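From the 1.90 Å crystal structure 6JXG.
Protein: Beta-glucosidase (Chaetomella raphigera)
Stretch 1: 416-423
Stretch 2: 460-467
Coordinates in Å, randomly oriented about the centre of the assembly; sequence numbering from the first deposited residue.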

# COMPACT_ATOMS: atom_id res chain seq x y z
N THR A 416 -22.64 12.58 -16.63
CA THR A 416 -22.72 11.23 -17.11
C THR A 416 -21.53 11.07 -18.03
O THR A 416 -20.77 12.01 -18.25
CB THR A 416 -24.00 10.93 -17.90
OG1 THR A 416 -23.93 11.51 -19.22
CG2 THR A 416 -25.18 11.43 -17.25
N ASP A 417 -21.38 9.87 -18.57
CA ASP A 417 -20.34 9.58 -19.50
C ASP A 417 -20.82 9.63 -20.96
O ASP A 417 -20.13 9.09 -21.89
CB ASP A 417 -19.75 8.23 -19.20
CG ASP A 417 -18.94 8.23 -17.88
OD1 ASP A 417 -18.52 9.27 -17.36
OD2 ASP A 417 -18.74 7.14 -17.41
N SER A 418 -21.97 10.25 -21.19
CA SER A 418 -22.44 10.43 -22.61
C SER A 418 -21.46 11.33 -23.40
O SER A 418 -21.18 12.45 -22.97
CB SER A 418 -23.77 11.15 -22.63
OG SER A 418 -24.02 11.57 -23.98
N THR A 419 -20.94 10.82 -24.51
CA THR A 419 -20.01 11.60 -25.34
C THR A 419 -20.72 12.76 -26.07
O THR A 419 -20.10 13.77 -26.34
CB THR A 419 -19.29 10.72 -26.36
OG1 THR A 419 -20.23 10.04 -27.20
CG2 THR A 419 -18.44 9.71 -25.66
N SER A 420 -22.01 12.62 -26.38
CA SER A 420 -22.71 13.69 -27.09
C SER A 420 -22.99 14.78 -26.11
O SER A 420 -22.82 15.92 -26.42
CB SER A 420 -24.02 13.17 -27.75
OG SER A 420 -24.65 12.31 -26.80
N ALA A 421 -23.44 14.46 -24.91
CA ALA A 421 -23.70 15.50 -23.90
C ALA A 421 -22.41 16.18 -23.41
O ALA A 421 -22.41 17.37 -23.05
CB ALA A 421 -24.43 14.90 -22.70
N ALA A 422 -21.33 15.39 -23.39
CA ALA A 422 -20.00 15.89 -23.09
C ALA A 422 -19.53 16.96 -24.10
O ALA A 422 -19.11 18.05 -23.69
CB ALA A 422 -19.01 14.73 -23.07
N ALA A 423 -19.59 16.64 -25.39
CA ALA A 423 -19.15 17.62 -26.42
C ALA A 423 -20.04 18.84 -26.37
O ALA A 423 -19.59 20.01 -26.52
CB ALA A 423 -19.16 16.99 -27.81
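Stretch 2 (460-467) WNNGTALV

Both stretches enter a helix from a loop: stretch 1 is helical from Thr419 and stretch 2 from Gly463, and each helix continues later in the chain. Their N-to-C directions differ by 31°, so the two run roughly the same way, with a signed crossing angle of -31° and a closest axial approach of 9.8 Å. Thr419 CA and Leu466 CA, the nearest CA pair, lie 5.3 Å apart and set the register. Before its helix, stretch 2 passes through two residues with positive phi, Asn461 (55/34) and Asn462 (56/39).

The CA-to-CB bond of Thr416 points away from stretch 2, and its OG1 stays 6.8 Å from Leu466 CD1; Thr416 OG1 instead accepts a hydrogen bond from Ser418 N at 3.1 Å. That of Asp417 points toward stretch 2. With chi1 in the m well, Asp417 OD2 lies 3.3 Å from Asn461 CB and OD1 3.7 Å from Leu466 CD2. Neither is a polar pairing, and both carboxylate oxygens find hydrogen bonds elsewhere in the structure. The CA-to-CB bond of Ser418 points away, and its side chain caps its own helix, Ser418 OG accepting from Ala421 N at 3.1 Å and, weakly, from Ser420 N at 3.3 Å. Ser418 O nevertheless lies 3.8 Å from Leu466 CD1. The CA-to-CB bond of Thr419 points sideways, and Thr419 CG2 reaches Ala465 O at 3.9 Å. Ser420 and Ala421 make no contact with stretch 2. The CA-to-CB bond of Ala422 points toward stretch 2, and Ala422 CB meets Leu466 CD1 at 3.5 Å, an apolar contact. That of Ala423 points sideways, and Ala423 CB is 7.1 Å from Leu466 O.

Leu466 thus touches Asp417, Ser418, Thr419 and Ala422. Its CA-to-CB bond points sideways, but the t, p rotamer brings its end nearer, and 93 Å² of the residue is covered. No hydrogen bond crosses the contact, which buries 294 Å² summed over both stretches, so the evidence is for association by packing.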

# COMPACT_ATOMS: atom_id res chain seq x y z
N TRP A 460 -11.57 3.07 -17.77
CA TRP A 460 -12.84 2.39 -17.67
C TRP A 460 -13.94 3.30 -18.20
O TRP A 460 -13.75 4.52 -18.38
CB TRP A 460 -13.07 2.08 -16.15
CG TRP A 460 -12.42 0.80 -15.71
CD1 TRP A 460 -11.18 0.32 -16.07
CD2 TRP A 460 -13.05 -0.23 -14.94
NE1 TRP A 460 -10.98 -0.91 -15.54
CE2 TRP A 460 -12.11 -1.29 -14.85
CE3 TRP A 460 -14.33 -0.38 -14.37
CZ2 TRP A 460 -12.40 -2.49 -14.17
CZ3 TRP A 460 -14.60 -1.58 -13.69
CH2 TRP A 460 -13.64 -2.59 -13.58
N ASN A 461 -15.15 2.78 -18.33
CA ASN A 461 -16.30 3.64 -18.66
C ASN A 461 -16.09 4.48 -19.95
O ASN A 461 -16.55 5.57 -20.02
CB ASN A 461 -16.70 4.52 -17.47
CG ASN A 461 -17.21 3.69 -16.30
OD1 ASN A 461 -17.62 2.57 -16.48
ND2 ASN A 461 -17.21 4.25 -15.13
N ASN A 462 -15.39 3.93 -20.95
CA ASN A 462 -15.16 4.65 -22.19
C ASN A 462 -14.50 6.00 -21.94
O ASN A 462 -14.78 6.97 -22.61
CB ASN A 462 -16.49 4.80 -22.94
CG ASN A 462 -17.09 3.46 -23.30
OD1 ASN A 462 -16.41 2.65 -23.89
ND2 ASN A 462 -18.31 3.21 -22.91
N GLY A 463 -13.58 6.04 -20.99
CA GLY A 463 -13.00 7.29 -20.57
C GLY A 463 -12.21 7.93 -21.70
O GLY A 463 -12.24 9.14 -21.90
N THR A 464 -11.47 7.15 -22.44
CA THR A 464 -10.67 7.78 -23.52
C THR A 464 -11.64 8.52 -24.52
O THR A 464 -11.47 9.73 -24.83
CB THR A 464 -9.77 6.76 -24.20
OG1 THR A 464 -8.66 6.45 -23.34
CG2 THR A 464 -9.23 7.34 -25.59
N ALA A 465 -12.67 7.79 -24.93
CA ALA A 465 -13.70 8.34 -25.82
C ALA A 465 -14.42 9.55 -25.24
O ALA A 465 -14.67 10.53 -25.94
CB ALA A 465 -14.65 7.23 -26.28
N LEU A 466 -14.65 9.59 -23.92
CA LEU A 466 -15.16 10.79 -23.31
C LEU A 466 -14.25 12.00 -23.45
O LEU A 466 -14.70 13.16 -23.76
CB LEU A 466 -15.46 10.56 -21.80
CG LEU A 466 -16.25 11.65 -21.09
CD1 LEU A 466 -17.60 11.84 -21.74
CD2 LEU A 466 -16.39 11.26 -19.60
N VAL A 467 -12.98 11.82 -23.12
CA VAL A 467 -12.00 12.87 -23.29
C VAL A 467 -11.92 13.33 -24.76
O VAL A 467 -11.94 14.52 -24.98
CB VAL A 467 -10.59 12.49 -22.80
CG1 VAL A 467 -9.65 13.71 -22.90
CG2 VAL A 467 -10.69 12.10 -21.33